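Local coordinates for protein ribose transcriptional regulator (PDB 4RK1) that binds ribose between the two lobes of its sugar-binding domain and probably represses transcription as a DNA-binding regulator of the LacI family, at residues P89-D94 with D103-D108; I235-F240 with L266-E271. All coordinates share one frame; numbering follows the deposited sequence.

Interaction 1: residues P89-D94 with D103-D108; sequences PFIVLD and DAVRTD. With RIB (alpha-D-ribofuranose), chain K.
Two backbone hydrogen bonds join V92 to the strand 103-107 and fix a parallel register in which I91 pairs with D103 and V92 with A104. V92 N donates to D103 O over 3.0 Å; V105 N returns the bond to V92 O at 3.1 Å. The strand axes lie 26° apart. Beyond V92 water takes over: one molecule accepts from D94 N and donates to V105 O, bridging the two strands as they diverge. At the other end a water donates hydrogen bonds to F90 O and D103 OD2 and accepts one from D103 N, while D103 OD1 is held by the backbone N of E262 and by a salt bridge to R253.

The apolar contacts divide between the two faces of the sheet. With V92 CG1 anti to the carbonyl carbon (chi1 -62°), CG2 sits between the backbone N and C and presses on A104 CB at 3.5 Å, tighter than usual for two carbons, and also meets R106 NH2. On the face carrying I91 and V105, I91 CD1 rests on D103 CB at 3.8 Å.

Charged groups gather at the C-terminal ends. A water links R106 NH1 to D94 O, while R106 NE makes a salt bridge with E263. The D94 carboxylate turns from the strand pair to the sugar, OD1 accepting from ribose O2 (2.6 Å) and OD2 from ribose O1 (2.7 Å), a two-pronged grip that fixes the carboxylate's rotation. Such a placement, at the C-terminal ends of the parallel strands, is characteristic of periplasmic-binding-protein folds.

Strand 66-69 bonds to 90-93 on the side opposite 103-107. Helix 239-255 packs against I91 and V105, helix 76-84 against F90, and helix 20-33 against L93 and D94.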
loop_
_atom_site.group_PDB
_atom_site.type_symbol
_atom_site.label_atom_id
_atom_site.label_comp_id
_atom_site.label_asym_id
_atom_site.label_seq_id
_atom_site.Cartn_x
_atom_site.Cartn_y
_atom_site.Cartn_z
ATOM N N PRO B 89 -10.186 17.327 19.364
ATOM C CA PRO B 89 -8.797 17.715 19.168
ATOM C C PRO B 89 -8.201 17.051 17.933
ATOM O O PRO B 89 -8.712 16.028 17.472
ATOM C CB PRO B 89 -8.106 17.196 20.429
ATOM C CG PRO B 89 -8.946 16.057 20.874
ATOM C CD PRO B 89 -10.349 16.448 20.538
ATOM N N PHE B 90 -7.150 17.646 17.387
ATOM C CA PHE B 90 -6.527 17.095 16.196
ATOM C C PHE B 90 -5.037 17.367 16.110
ATOM O O PHE B 90 -4.516 18.290 16.741
ATOM C CB PHE B 90 -7.237 17.595 14.932
ATOM C CG PHE B 90 -7.128 19.075 14.718
ATOM C CD1 PHE B 90 -7.945 19.954 15.419
ATOM C CD2 PHE B 90 -6.208 19.595 13.824
ATOM C CE1 PHE B 90 -7.842 21.321 15.228
ATOM C CE2 PHE B 90 -6.100 20.964 13.626
ATOM C CZ PHE B 90 -6.909 21.828 14.343
ATOM N N ILE B 91 -4.371 16.525 15.320
ATOM C CA ILE B 91 -2.959 16.619 15.035
ATOM C C ILE B 91 -2.824 16.890 13.557
ATOM O O ILE B 91 -3.598 16.357 12.769
ATOM C CB ILE B 91 -2.220 15.294 15.316
ATOM C CG1 ILE B 91 -2.531 14.771 16.718
ATOM C CG2 ILE B 91 -0.723 15.473 15.126
ATOM C CD1 ILE B 91 -2.161 15.716 17.837
ATOM N N VAL B 92 -1.838 17.702 13.184
ATOM C CA VAL B 92 -1.541 17.961 11.777
ATOM C C VAL B 92 -0.134 17.478 11.472
ATOM O O VAL B 92 0.749 17.508 12.318
ATOM C CB VAL B 92 -1.663 19.457 11.391
ATOM C CG1 VAL B 92 -3.082 19.949 11.607
ATOM C CG2 VAL B 92 -0.682 20.319 12.173
ATOM N N LEU B 93 0.066 17.019 10.251
ATOM C CA LEU B 93 1.371 16.589 9.828
ATOM C C LEU B 93 1.432 16.556 8.319
ATOM O O LEU B 93 0.431 16.772 7.632
ATOM C CB LEU B 93 1.681 15.201 10.377
ATOM C CG LEU B 93 0.816 14.020 9.943
ATOM C CD1 LEU B 93 1.612 12.732 10.060
ATOM C CD2 LEU B 93 -0.445 13.899 10.770
ATOM N N ASP B 94 2.628 16.275 7.826
ATOM C CA ASP B 94 2.842 15.929 6.435
ATOM C C ASP B 94 2.383 17.033 5.482
ATOM O O ASP B 94 2.969 18.115 5.521
ATOM C CB ASP B 94 2.227 14.559 6.117
ATOM C CG ASP B 94 2.914 13.893 4.946
ATOM O OD1 ASP B 94 4.136 13.657 5.036
ATOM O OD2 ASP B 94 2.248 13.647 3.932
ATOM N N ASP B 103 -1.643 20.241 17.838
ATOM C CA ASP B 103 -0.264 19.800 17.873
ATOM C C ASP B 103 0.104 19.318 16.480
ATOM O O ASP B 103 -0.769 18.999 15.684
ATOM C CB ASP B 103 -0.109 18.679 18.887
ATOM C CG ASP B 103 -0.614 19.072 20.257
ATOM O OD1 ASP B 103 0.064 19.881 20.922
ATOM O OD2 ASP B 103 -1.684 18.564 20.671
ATOM N N ALA B 104 1.394 19.297 16.184
ATOM C CA ALA B 104 1.883 18.882 14.876
ATOM C C ALA B 104 3.097 17.992 15.032
ATOM O O ALA B 104 3.834 18.100 16.022
ATOM C CB ALA B 104 2.233 20.099 14.042
ATOM N N VAL B 105 3.294 17.100 14.057
ATOM C CA VAL B 105 4.533 16.329 13.936
ATOM C C VAL B 105 5.002 16.462 12.504
ATOM O O VAL B 105 4.221 16.269 11.577
ATOM C CB VAL B 105 4.361 14.816 14.158
ATOM C CG1 VAL B 105 5.732 14.188 14.416
ATOM C CG2 VAL B 105 3.397 14.534 15.278
ATOM N N ARG B 106 6.281 16.762 12.330
ATOM C CA ARG B 106 6.849 16.950 11.013
ATOM C C ARG B 106 8.195 16.271 10.928
ATOM O O ARG B 106 8.809 15.974 11.941
ATOM C CB ARG B 106 6.979 18.443 10.726
ATOM C CG ARG B 106 5.672 19.169 10.982
ATOM C CD ARG B 106 5.425 20.274 10.008
ATOM N NE ARG B 106 4.151 20.927 10.268
ATOM C CZ ARG B 106 3.017 20.723 9.601
ATOM N NH1 ARG B 106 2.942 19.844 8.608
ATOM N NH2 ARG B 106 1.934 21.413 9.939
ATOM N N THR B 107 8.639 16.006 9.711
ATOM C CA THR B 107 9.975 15.502 9.509
ATOM C C THR B 107 10.762 16.589 8.787
ATOM O O THR B 107 10.177 17.526 8.267
ATOM C CB THR B 107 9.965 14.189 8.731
ATOM O OG1 THR B 107 9.393 14.405 7.438
ATOM C CG2 THR B 107 9.147 13.145 9.481
ATOM N N ASP B 108 12.081 16.457 8.751
ATOM C CA ASP B 108 12.943 17.530 8.244
ATOM C C ASP B 108 13.125 17.440 6.731
ATOM O O ASP B 108 14.153 16.972 6.233
ATOM C CB ASP B 108 14.307 17.494 8.955
ATOM C CG ASP B 108 15.039 18.826 8.883
ATOM O OD1 ASP B 108 14.778 19.647 7.956
ATOM O OD2 ASP B 108 15.892 19.049 9.766
HETATM O O5 RIB K . 5.441 9.263 -0.454
HETATM C C5 RIB K . 4.289 10.107 -0.338
HETATM C C4 RIB K . 4.772 11.447 -0.004
HETATM O O4 RIB K . 3.674 12.360 0.170
HETATM C C3 RIB K . 5.542 11.161 1.276
HETATM O O3 RIB K . 6.876 11.549 1.006
HETATM C C2 RIB K . 4.793 11.954 2.326
HETATM O O2 RIB K . 5.651 12.743 3.135
HETATM C C1 RIB K . 3.678 12.704 1.567
HETATM O O1 RIB K . 3.719 14.103 1.770
HETATM O O HOH W 1 -4.017 18.704 19.436
HETATM O O HOH W 2 6.144 13.639 6.792
HETATM O O HOH W 3 5.086 18.690 7.058
HETATM O O HOH W 4 5.053 15.190 8.867
#

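Interaction 2: residues I235-F240 with L266-E271; sequences IAQPIF and LPVRFE. Unlike the reference sequence in segment 266-271: F270 (reference Leu). With RIB (alpha-D-ribofuranose), chain K.
R269 O accepts the shorter of the two backbone bonds here, from A236 N at 2.7 Å with an N-H...O angle of 162°. The reciprocal bond, R269 N to A236 O, is longer at 3.1 Å. Together they define A236 and R269 as an antiparallel hydrogen-bonded pair, with I235 and F270 as the adjoining non-hydrogen-bonded pair. A236 O also receives a CA-H...O contact from V268.

Side chains extend the contact on both faces. I235 sends its two branches to different partners: CG2, anti to the backbone N, lies against V268 CB at 3.8 Å, whereas CD1 reaches F270 CD1 at 3.6 Å. This methyl arrives at the edge of the phenyl ring, near its plane, and the two side chains cross at about a right angle. On the A236 face, the methyl CB touches E271 CG at 3.5 Å; the bend of E271 at chi2 (-65°) folds its carboxylate back, so that OE2 also lies near that methyl.

Past the paired residues the chain turns at P238, the centre of an inverse gamma turn and the N-cap residue of helix 239-255. Its CB is directed toward 266-271, and in the ring CD meets P267 O at 3.4 Å and CG meets L266 CB at 4.0 Å.

The CB of Q237, between strand and turn, is directed away from 266-271, and the residue belongs to the ribose pocket, next to F21 and D220. Strand 233-236, the turn Q237-I239 centred on P238 and helix 239-255 thus form a strand-to-helix connection beside the returning antiparallel strand 263-271, at the sugar-binding cleft of a two-lobed LacI-family effector domain.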
loop_
_atom_site.group_PDB
_atom_site.type_symbol
_atom_site.label_atom_id
_atom_site.label_comp_id
_atom_site.label_asym_id
_atom_site.label_seq_id
_atom_site.Cartn_x
_atom_site.Cartn_y
_atom_site.Cartn_z
ATOM N N ILE B 235 16.130 8.896 0.926
ATOM C CA ILE B 235 16.065 9.612 2.205
ATOM C C ILE B 235 14.982 8.986 3.066
ATOM O O ILE B 235 13.812 8.995 2.714
ATOM C CB ILE B 235 15.755 11.107 2.000
ATOM C CG1 ILE B 235 16.759 11.735 1.026
ATOM C CG2 ILE B 235 15.712 11.845 3.329
ATOM C CD1 ILE B 235 18.215 11.523 1.390
ATOM N N ALA B 236 15.375 8.424 4.202
ATOM C CA ALA B 236 14.431 7.739 5.059
ATOM C C ALA B 236 13.705 8.732 5.953
ATOM O O ALA B 236 14.335 9.459 6.694
ATOM C CB ALA B 236 15.146 6.703 5.921
ATOM N N GLN B 237 12.380 8.759 5.860
ATOM C CA GLN B 237 11.541 9.331 6.894
ATOM C C GLN B 237 11.283 8.229 7.914
ATOM O O GLN B 237 11.165 7.066 7.536
ATOM C CB GLN B 237 10.206 9.787 6.313
ATOM C CG GLN B 237 10.276 10.983 5.385
ATOM C CD GLN B 237 8.904 11.553 5.100
ATOM O OE1 GLN B 237 8.354 11.386 4.007
ATOM N NE2 GLN B 237 8.327 12.205 6.092
ATOM N N PRO B 238 11.198 8.574 9.209
ATOM C CA PRO B 238 10.872 7.550 10.204
ATOM C C PRO B 238 9.348 7.357 10.237
ATOM O O PRO B 238 8.659 7.889 11.121
ATOM C CB PRO B 238 11.397 8.161 11.507
ATOM C CG PRO B 238 11.220 9.638 11.309
ATOM C CD PRO B 238 11.439 9.890 9.831
ATOM N N ILE B 239 8.839 6.598 9.273
ATOM C CA ILE B 239 7.411 6.632 8.913
ATOM C C ILE B 239 6.541 6.084 10.037
ATOM O O ILE B 239 5.580 6.712 10.469
ATOM C CB ILE B 239 7.099 5.807 7.644
ATOM C CG1 ILE B 239 8.022 6.196 6.485
ATOM C CG2 ILE B 239 5.642 6.013 7.229
ATOM C CD1 ILE B 239 8.006 5.211 5.345
ATOM N N PHE B 240 6.892 4.893 10.501
ATOM C CA PHE B 240 6.136 4.227 11.547
ATOM C C PHE B 240 6.157 5.074 12.817
ATOM O O PHE B 240 5.122 5.267 13.455
ATOM C CB PHE B 240 6.741 2.829 11.789
ATOM C CG PHE B 240 5.982 1.984 12.783
ATOM C CD1 PHE B 240 4.864 1.268 12.395
ATOM C CD2 PHE B 240 6.420 1.874 14.100
ATOM C CE1 PHE B 240 4.185 0.462 13.295
ATOM C CE2 PHE B 240 5.737 1.082 15.010
ATOM C CZ PHE B 240 4.619 0.376 14.607
ATOM N N LEU B 266 10.932 15.419 13.544
ATOM C CA LEU B 266 11.732 14.203 13.568
ATOM C C LEU B 266 12.749 14.269 12.437
ATOM O O LEU B 266 12.474 14.858 11.384
ATOM C CB LEU B 266 10.845 12.968 13.414
ATOM C CG LEU B 266 9.681 12.836 14.398
ATOM C CD1 LEU B 266 8.834 11.631 14.028
ATOM C CD2 LEU B 266 10.171 12.719 15.831
ATOM N N PRO B 267 13.934 13.686 12.657
ATOM C CA PRO B 267 14.975 13.760 11.664
ATOM C C PRO B 267 14.768 12.750 10.555
ATOM O O PRO B 267 14.078 11.753 10.732
ATOM C CB PRO B 267 16.237 13.403 12.467
ATOM C CG PRO B 267 15.736 12.434 13.479
ATOM C CD PRO B 267 14.403 13.003 13.886
ATOM N N VAL B 268 15.386 13.017 9.421
ATOM C CA VAL B 268 15.444 12.065 8.319
ATOM C C VAL B 268 16.853 11.521 8.306
ATOM O O VAL B 268 17.701 11.980 9.072
ATOM C CB VAL B 268 15.097 12.720 6.971
ATOM C CG1 VAL B 268 13.667 13.234 6.996
ATOM C CG2 VAL B 268 16.068 13.842 6.627
ATOM N N ARG B 269 17.115 10.553 7.440
ATOM C CA ARG B 269 18.490 10.120 7.230
ATOM C C ARG B 269 18.708 9.480 5.894
ATOM O O ARG B 269 17.802 8.940 5.274
ATOM C CB ARG B 269 18.949 9.153 8.310
ATOM C CG ARG B 269 18.203 7.843 8.374
ATOM C CD ARG B 269 18.428 7.156 9.719
ATOM N NE ARG B 269 17.970 7.999 10.830
ATOM C CZ ARG B 269 18.744 8.753 11.617
ATOM N NH1 ARG B 269 18.183 9.484 12.575
ATOM N NH2 ARG B 269 20.068 8.795 11.466
ATOM N N PHE B 270 19.955 9.529 5.480
ATOM C CA PHE B 270 20.337 9.057 4.185
ATOM C C PHE B 270 20.477 7.554 4.245
ATOM O O PHE B 270 21.106 7.028 5.162
ATOM C CB PHE B 270 21.657 9.687 3.796
ATOM C CG PHE B 270 22.064 9.349 2.417
ATOM C CD1 PHE B 270 21.442 9.951 1.346
ATOM C CD2 PHE B 270 23.027 8.392 2.185
ATOM C CE1 PHE B 270 21.794 9.620 0.065
ATOM C CE2 PHE B 270 23.389 8.069 0.902
ATOM C CZ PHE B 270 22.769 8.682 -0.155
ATOM N N GLU B 271 19.854 6.856 3.301
ATOM C CA GLU B 271 19.960 5.391 3.229
ATOM C C GLU B 271 20.670 5.034 1.941
ATOM O O GLU B 271 20.071 5.047 0.862
ATOM C CB GLU B 271 18.582 4.719 3.284
ATOM C CG GLU B 271 17.811 4.921 4.569
ATOM C CD GLU B 271 18.468 4.274 5.779
ATOM O OE1 GLU B 271 19.285 3.357 5.599
ATOM O OE2 GLU B 271 18.165 4.686 6.919
HETATM O O5 RIB K . 5.441 9.263 -0.454
HETATM C C5 RIB K . 4.289 10.107 -0.338
HETATM C C4 RIB K . 4.772 11.447 -0.004
HETATM O O4 RIB K . 3.674 12.360 0.170
HETATM C C3 RIB K . 5.542 11.161 1.276
HETATM O O3 RIB K . 6.876 11.549 1.006
HETATM C C2 RIB K . 4.793 11.954 2.326
HETATM O O2 RIB K . 5.651 12.743 3.135
HETATM C C1 RIB K . 3.678 12.704 1.567
HETATM O O1 RIB K . 3.719 14.103 1.770
#

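Interaction 1 is a buried parallel pairing, while interaction 2 is an antiparallel pairing that is only partly buried, with P267 and R269 exposed. They meet in one sheet, where strands 103-107 and 263-271 are neighbours: R106 O lies 2.7 Å from L266 N, a probable hydrogen bond. The centres of the two contacts are about 16 Å apart. Helix 239-255 belongs to both neighbourhoods, beginning within interaction 2 and packing on I91 and V105 of interaction 1. The chemistry differs accordingly. Interaction 1 has bridging waters and charged groups at both ends; interaction 2 continues past its backbone bonds with proline, aliphatic and aromatic contacts. Each supplies one ribose-pocket residue, D94 and Q237.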